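Local coordinates for protein 2-oxoglutarate carboxylase small subunit (Hydrogenobacter thermophilus, PDB 7KCT) that is a biotin carboxylase-type subunit of the ATP-grasp family, and holds adenosine-5'-diphosphate, bicarbonate and magnesium in this structure, at residues P428-D438 with Y448-Y458. Numbering follows the deposited sequence.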
ATOM      1  N   PRO A 428       7.119 -10.394  16.329  1.00 26.61           N
ATOM      2  CA  PRO A 428       7.208 -11.867  16.422  1.00 31.13           C
ATOM      3  C   PRO A 428       5.917 -12.517  16.954  1.00 28.60           C
ATOM      4  O   PRO A 428       5.502 -13.580  16.466  1.00 25.19           O
ATOM      5  CB  PRO A 428       8.391 -12.101  17.362  1.00 34.15           C
ATOM      6  CG  PRO A 428       9.207 -10.783  17.344  1.00 33.37           C
ATOM      7  CD  PRO A 428       8.189  -9.702  17.072  1.00 31.38           C
ATOM      8  N   LEU A 429       5.274 -11.906  17.951  1.00 30.16           N
ATOM      9  CA  LEU A 429       3.982 -12.438  18.408  1.00 27.74           C
ATOM     10  C   LEU A 429       2.963 -12.422  17.289  1.00 27.24           C
ATOM     11  O   LEU A 429       2.196 -13.369  17.121  1.00 27.79           O
ATOM     12  CB  LEU A 429       3.480 -11.629  19.605  1.00 28.35           C
ATOM     13  CG  LEU A 429       2.039 -11.862  20.039  1.00 33.55           C
ATOM     14  CD1 LEU A 429       2.003 -13.102  20.936  1.00 36.86           C
ATOM     15  CD2 LEU A 429       1.504 -10.649  20.746  1.00 38.05           C
ATOM     16  N   LEU A 430       2.895 -11.322  16.532  1.00 27.64           N
ATOM     17  CA  LEU A 430       1.897 -11.241  15.480  1.00 23.90           C
ATOM     18  C   LEU A 430       2.118 -12.304  14.413  1.00 26.99           C
ATOM     19  O   LEU A 430       1.147 -12.844  13.840  1.00 25.99           O
ATOM     20  CB  LEU A 430       1.910  -9.836  14.880  1.00 27.42           C
ATOM     21  CG  LEU A 430       1.528  -8.725  15.873  1.00 28.14           C
ATOM     22  CD1 LEU A 430       1.902  -7.368  15.327  1.00 30.41           C
ATOM     23  CD2 LEU A 430       0.019  -8.782  16.199  1.00 33.52           C
ATOM     24  N   ILE A 431       3.379 -12.604  14.105  1.00 26.41           N
ATOM     25  CA  ILE A 431       3.662 -13.655  13.126  1.00 25.32           C
ATOM     26  C   ILE A 431       3.067 -14.977  13.592  1.00 24.41           C
ATOM     27  O   ILE A 431       2.472 -15.735  12.805  1.00 28.41           O
ATOM     28  CB  ILE A 431       5.183 -13.764  12.891  1.00 23.64           C
ATOM     29  CG1 ILE A 431       5.707 -12.536  12.131  1.00 24.22           C
ATOM     30  CG2 ILE A 431       5.522 -15.034  12.149  1.00 32.60           C
ATOM     31  CD1 ILE A 431       7.235 -12.370  12.178  1.00 26.68           C
ATOM     32  N   ASN A 432       3.221 -15.276  14.884  1.00 29.51           N
ATOM     33  CA  ASN A 432       2.732 -16.558  15.407  1.00 30.85           C
ATOM     34  C   ASN A 432       1.209 -16.631  15.378  1.00 30.90           C
ATOM     35  O   ASN A 432       0.641 -17.708  15.200  1.00 31.92           O
ATOM     36  CB  ASN A 432       3.251 -16.784  16.832  1.00 29.73           C
ATOM     37  CG  ASN A 432       4.703 -17.253  16.876  1.00 33.35           C
ATOM     38  OD1 ASN A 432       5.231 -17.734  15.895  1.00 32.12           O
ATOM     39  ND2 ASN A 432       5.335 -17.112  18.013  1.00 31.28           N
ATOM     40  N   ILE A 433       0.525 -15.512  15.631  1.00 28.67           N
ATOM     41  CA  ILE A 433      -0.930 -15.490  15.495  1.00 25.52           C
ATOM     42  C   ILE A 433      -1.336 -15.849  14.072  1.00 32.26           C
ATOM     43  O   ILE A 433      -2.218 -16.693  13.846  1.00 28.10           O
ATOM     44  CB  ILE A 433      -1.476 -14.118  15.934  1.00 25.75           C
ATOM     45  CG1 ILE A 433      -1.113 -13.846  17.402  1.00 31.84           C
ATOM     46  CG2 ILE A 433      -2.958 -14.060  15.705  1.00 33.90           C
ATOM     47  CD1 ILE A 433      -1.529 -12.470  17.943  1.00 30.99           C
ATOM     48  N   MET A 434      -0.668 -15.248  13.084  1.00 28.79           N
ATOM     49  CA  MET A 434      -1.008 -15.538  11.702  1.00 26.68           C
ATOM     50  C   MET A 434      -0.748 -17.004  11.351  1.00 29.37           C
ATOM     51  O   MET A 434      -1.420 -17.558  10.482  1.00 31.68           O
ATOM     52  CB  MET A 434      -0.207 -14.639  10.755  1.00 29.98           C
ATOM     53  CG  MET A 434      -0.474 -13.132  10.894  1.00 32.00           C
ATOM     54  SD  MET A 434      -2.245 -12.746  10.727  1.00 32.20           S
ATOM     55  CE  MET A 434      -2.591 -11.793  12.192  1.00 30.55           C
ATOM     56  N   LYS A 435       0.199 -17.655  12.026  1.00 28.84           N
ATOM     57  CA  LYS A 435       0.457 -19.078  11.796  1.00 34.65           C
ATOM     58  C   LYS A 435      -0.434 -20.006  12.628  1.00 38.71           C
ATOM     59  O   LYS A 435      -0.378 -21.233  12.469  1.00 32.72           O
ATOM     60  CB  LYS A 435       1.925 -19.380  12.119  1.00 30.74           C
ATOM     61  CG  LYS A 435       2.942 -18.787  11.183  1.00 37.89           C
ATOM     62  CD  LYS A 435       4.328 -18.996  11.828  1.00 40.31           C
ATOM     63  CE  LYS A 435       5.434 -18.680  10.865  1.00 44.09           C
ATOM     64  NZ  LYS A 435       6.761 -18.743  11.537  1.00 53.37           N
ATOM     65  N   ASP A 436      -1.182 -19.466  13.574  1.00 37.13           N
ATOM     66  CA  ASP A 436      -1.923 -20.309  14.495  1.00 34.15           C
ATOM     67  C   ASP A 436      -3.165 -20.903  13.823  1.00 37.08           C
ATOM     68  O   ASP A 436      -3.925 -20.188  13.177  1.00 31.91           O
ATOM     69  CB  ASP A 436      -2.318 -19.501  15.714  1.00 33.95           C
ATOM     70  CG  ASP A 436      -3.291 -20.253  16.623  1.00 40.20           C
ATOM     71  OD1 ASP A 436      -2.897 -21.307  17.138  1.00 39.77           O
ATOM     72  OD2 ASP A 436      -4.432 -19.772  16.830  1.00 42.99           O
ATOM     73  N   LYS A 437      -3.395 -22.212  14.019  1.00 40.51           N
ATOM     74  CA  LYS A 437      -4.521 -22.862  13.348  1.00 42.11           C
ATOM     75  C   LYS A 437      -5.851 -22.249  13.766  1.00 37.83           C
ATOM     76  O   LYS A 437      -6.739 -22.091  12.939  1.00 35.76           O
ATOM     77  CB  LYS A 437      -4.589 -24.355  13.643  1.00 52.59           C
ATOM     78  CG  LYS A 437      -5.568 -25.206  12.810  1.00 53.61           C
ATOM     79  CD  LYS A 437      -5.653 -26.623  13.428  1.00 72.57           C
ATOM     80  CE  LYS A 437      -6.224 -27.606  12.327  1.00 85.15           C
ATOM     81  NZ  LYS A 437      -7.268 -27.071  11.472  1.00 79.91           N
ATOM     82  N   ASP A 438      -6.056 -21.982  15.062  1.00 39.73           N
ATOM     83  CA  ASP A 438      -7.325 -21.398  15.477  1.00 43.19           C
ATOM     84  C   ASP A 438      -7.555 -20.059  14.777  1.00 47.66           C
ATOM     85  O   ASP A 438      -8.615 -19.828  14.187  1.00 41.96           O
ATOM     86  CB  ASP A 438      -7.328 -21.244  16.988  1.00 38.16           C
ATOM     87  CG  ASP A 438      -7.648 -22.558  17.719  1.00 53.75           C
ATOM     88  OD1 ASP A 438      -7.997 -23.569  17.064  1.00 53.33           O
ATOM     89  OD2 ASP A 438      -7.541 -22.581  18.962  1.00 52.11           O
ATOM     90  N   TYR A 448      -8.437 -14.845  23.528  1.00 36.23           N
ATOM     91  CA  TYR A 448      -7.478 -15.509  22.642  1.00 35.19           C
ATOM     92  C   TYR A 448      -6.058 -15.580  23.193  1.00 34.41           C
ATOM     93  O   TYR A 448      -5.440 -16.647  23.164  1.00 36.67           O
ATOM     94  CB  TYR A 448      -7.458 -14.824  21.286  1.00 33.82           C
ATOM     95  CG  TYR A 448      -6.496 -15.479  20.332  1.00 38.62           C
ATOM     96  CD1 TYR A 448      -6.893 -16.531  19.526  1.00 34.91           C
ATOM     97  CD2 TYR A 448      -5.161 -15.076  20.289  1.00 37.86           C
ATOM     98  CE1 TYR A 448      -5.988 -17.138  18.650  1.00 43.04           C
ATOM     99  CE2 TYR A 448      -4.266 -15.675  19.448  1.00 36.12           C
ATOM    100  CZ  TYR A 448      -4.676 -16.696  18.626  1.00 33.99           C
ATOM    101  OH  TYR A 448      -3.768 -17.263  17.784  1.00 38.32           O
ATOM    102  N   LEU A 449      -5.500 -14.451  23.654  1.00 31.05           N
ATOM    103  CA  LEU A 449      -4.092 -14.452  24.038  1.00 36.44           C
ATOM    104  C   LEU A 449      -3.864 -15.256  25.331  1.00 45.26           C
ATOM    105  O   LEU A 449      -2.842 -15.945  25.480  1.00 35.40           O
ATOM    106  CB  LEU A 449      -3.585 -13.021  24.190  1.00 40.88           C
ATOM    107  CG  LEU A 449      -3.316 -12.265  22.879  1.00 36.15           C
ATOM    108  CD1 LEU A 449      -2.922 -10.818  23.141  1.00 33.77           C
ATOM    109  CD2 LEU A 449      -2.246 -12.962  21.997  1.00 36.72           C
ATOM    110  N   GLU A 450      -4.807 -15.194  26.273  1.00 41.64           N
ATOM    111  CA  GLU A 450      -4.709 -16.022  27.473  1.00 38.55           C
ATOM    112  C   GLU A 450      -4.839 -17.514  27.166  1.00 31.07           C
ATOM    113  O   GLU A 450      -4.329 -18.347  27.923  1.00 41.98           O
ATOM    114  CB  GLU A 450      -5.790 -15.592  28.455  1.00 47.92           C
ATOM    115  CG  GLU A 450      -5.715 -14.137  28.896  1.00 49.71           C
ATOM    116  CD  GLU A 450      -7.049 -13.615  29.455  1.00 64.75           C
ATOM    117  OE1 GLU A 450      -7.976 -13.304  28.663  1.00 57.34           O
ATOM    118  OE2 GLU A 450      -7.173 -13.529  30.696  1.00 69.69           O
ATOM    119  N   GLU A 451      -5.541 -17.872  26.108  1.00 30.06           N
ATOM    120  CA  GLU A 451      -5.803 -19.254  25.737  1.00 37.90           C
ATOM    121  C   GLU A 451      -4.818 -19.824  24.715  1.00 42.70           C
ATOM    122  O   GLU A 451      -4.939 -21.001  24.355  1.00 35.55           O
ATOM    123  CB  GLU A 451      -7.211 -19.364  25.170  1.00 38.91           C
ATOM    124  CG  GLU A 451      -8.315 -18.982  26.181  1.00 42.92           C
ATOM    125  CD  GLU A 451      -9.699 -19.018  25.554  1.00 56.47           C
ATOM    126  OE1 GLU A 451      -9.798 -18.995  24.296  1.00 48.44           O
ATOM    127  OE2 GLU A 451     -10.683 -19.061  26.338  1.00 58.47           O
ATOM    128  N   HIS A 452      -3.855 -19.037  24.231  1.00 35.97           N
ATOM    129  CA  HIS A 452      -2.865 -19.523  23.268  1.00 35.44           C
ATOM    130  C   HIS A 452      -1.480 -19.092  23.710  1.00 37.31           C
ATOM    131  O   HIS A 452      -0.845 -18.242  23.074  1.00 34.14           O
ATOM    132  CB  HIS A 452      -3.188 -19.039  21.858  1.00 39.68           C
ATOM    133  CG  HIS A 452      -4.466 -19.597  21.323  1.00 37.09           C
ATOM    134  ND1 HIS A 452      -5.703 -19.180  21.772  1.00 40.00           N
ATOM    135  CD2 HIS A 452      -4.705 -20.585  20.431  1.00 47.12           C
ATOM    136  CE1 HIS A 452      -6.645 -19.869  21.159  1.00 42.68           C
ATOM    137  NE2 HIS A 452      -6.068 -20.717  20.327  1.00 46.72           N
ATOM    138  N   PRO A 453      -0.945 -19.721  24.761  1.00 36.28           N
ATOM    139  CA  PRO A 453       0.392 -19.341  25.233  1.00 36.73           C
ATOM    140  C   PRO A 453       1.478 -19.625  24.198  1.00 29.16           C
ATOM    141  O   PRO A 453       2.562 -19.024  24.260  1.00 32.26           O
ATOM    142  CB  PRO A 453       0.557 -20.186  26.512  1.00 38.66           C
ATOM    143  CG  PRO A 453      -0.261 -21.397  26.279  1.00 36.82           C
ATOM    144  CD  PRO A 453      -1.448 -20.939  25.428  1.00 42.74           C
ATOM    145  N   HIS A 454       1.196 -20.486  23.237  1.00 29.56           N
ATOM    146  CA  HIS A 454       2.170 -20.829  22.206  1.00 32.48           C
ATOM    147  C   HIS A 454       2.543 -19.635  21.312  1.00 37.43           C
ATOM    148  O   HIS A 454       3.623 -19.635  20.703  1.00 31.05           O
ATOM    149  CB  HIS A 454       1.613 -21.953  21.342  1.00 36.13           C
ATOM    150  CG  HIS A 454       2.599 -22.513  20.376  1.00 42.99           C
ATOM    151  ND1 HIS A 454       3.921 -22.748  20.713  1.00 47.09           N
ATOM    152  CD2 HIS A 454       2.475 -22.840  19.068  1.00 41.72           C
ATOM    153  CE1 HIS A 454       4.558 -23.227  19.658  1.00 46.51           C
ATOM    154  NE2 HIS A 454       3.701 -23.300  18.651  1.00 48.90           N
ATOM    155  N   VAL A 455       1.690 -18.610  21.221  1.00 33.73           N
ATOM    156  CA  VAL A 455       2.022 -17.515  20.306  1.00 34.09           C
ATOM    157  C   VAL A 455       3.111 -16.656  20.904  1.00 32.59           C
ATOM    158  O   VAL A 455       3.775 -15.903  20.173  1.00 35.31           O
ATOM    159  CB  VAL A 455       0.770 -16.721  19.890  1.00 34.20           C
ATOM    160  CG1 VAL A 455      -0.174 -17.633  19.153  1.00 29.84           C
ATOM    161  CG2 VAL A 455       0.123 -16.105  21.104  1.00 32.12           C
ATOM    162  N   PHE A 456       3.371 -16.791  22.195  1.00 28.37           N
ATOM    163  CA  PHE A 456       4.509 -16.132  22.814  1.00 31.47           C
ATOM    164  C   PHE A 456       5.821 -16.921  22.724  1.00 30.32           C
ATOM    165  O   PHE A 456       6.840 -16.446  23.230  1.00 39.03           O
ATOM    166  CB  PHE A 456       4.226 -15.849  24.283  1.00 33.98           C
ATOM    167  CG  PHE A 456       3.023 -14.977  24.522  1.00 34.83           C
ATOM    168  CD1 PHE A 456       1.745 -15.510  24.446  1.00 34.97           C
ATOM    169  CD2 PHE A 456       3.176 -13.628  24.840  1.00 35.51           C
ATOM    170  CE1 PHE A 456       0.609 -14.710  24.698  1.00 38.77           C
ATOM    171  CE2 PHE A 456       2.075 -12.826  25.067  1.00 37.96           C
ATOM    172  CZ  PHE A 456       0.771 -13.375  25.014  1.00 39.99           C
ATOM    173  N   ASP A 457       5.847 -18.062  22.064  1.00 33.18           N
ATOM    174  CA  ASP A 457       7.065 -18.857  21.941  1.00 40.53           C
ATOM    175  C   ASP A 457       7.791 -18.394  20.671  1.00 35.24           C
ATOM    176  O   ASP A 457       7.320 -18.614  19.558  1.00 39.21           O
ATOM    177  CB  ASP A 457       6.746 -20.353  21.880  1.00 36.35           C
ATOM    178  CG  ASP A 457       6.094 -20.918  23.185  1.00 41.82           C
ATOM    179  OD1 ASP A 457       6.358 -20.398  24.301  1.00 41.91           O
ATOM    180  OD2 ASP A 457       5.305 -21.902  23.068  1.00 40.17           O
ATOM    181  N   TYR A 458       8.901 -17.700  20.832  1.00 38.70           N
ATOM    182  CA  TYR A 458       9.706 -17.349  19.667  1.00 41.72           C
ATOM    183  C   TYR A 458      11.107 -17.023  20.156  1.00 40.06           C
ATOM    184  O   TYR A 458      11.300 -16.665  21.318  1.00 35.72           O
ATOM    185  CB  TYR A 458       9.097 -16.173  18.887  1.00 37.75           C
ATOM    186  CG  TYR A 458       8.812 -14.946  19.705  1.00 31.55           C
ATOM    187  CD1 TYR A 458       9.835 -14.093  20.083  1.00 37.71           C
ATOM    188  CD2 TYR A 458       7.506 -14.614  20.078  1.00 31.25           C
ATOM    189  CE1 TYR A 458       9.564 -12.946  20.822  1.00 41.35           C
ATOM    190  CE2 TYR A 458       7.233 -13.474  20.799  1.00 32.28           C
ATOM    191  CZ  TYR A 458       8.262 -12.647  21.165  1.00 28.57           C
ATOM    192  OH  TYR A 458       7.988 -11.522  21.903  1.00 36.94           O
TER
HETATM  193  O   HOH W   1       6.556  -9.996  19.755  1.00 30.86           O
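The last ordered part of this biotin carboxylase-type chain, from the short helix 448-451 through a 3-10 turn, runs back roughly antiparallel to helix 427-435, its apolar contacts interspersed with side-chain hydrogen bonds. Asn432 reaches across to two backbone carbonyls: its ND2 donates an almost straight bond to Val455 O (2.9 Å, 173°) and a more bent one to Asp457 O, so both amide hydrogens are used and the amide's rotation is fixed. Nearby, Pro428 CB sits squarely over the Tyr458 ring, 3.5 Å from its centroid, in a CH-pi contact, while a water joins Leu429 N to Tyr458 OH. With CG anti to the backbone N (chi1 168°), Leu429 sends CD1 over one face of Phe456 and 3.5 Å from Val455 CG2. Ile433 CD1 meets Leu449 CD2 at 4.1 Å, and its CG1 packs on Val455 CB. Toward helix 437-441, Tyr448 OH donates to Asp436 OD2 (2.8 Å) from above the carboxylate plane. His452 NE2 donates in its ring plane to the anti side of Asp438 OD2 (2.7 Å) and ND1 to Tyr448 O, which fixes the imidazole's orientation. Asp436 OD2 also accepts from Phe439 N, capping helix 437-441; Leu429 and Leu449 pack on Leu246 of strand 244-250, while Leu430 and Met434 meet helix 404-417.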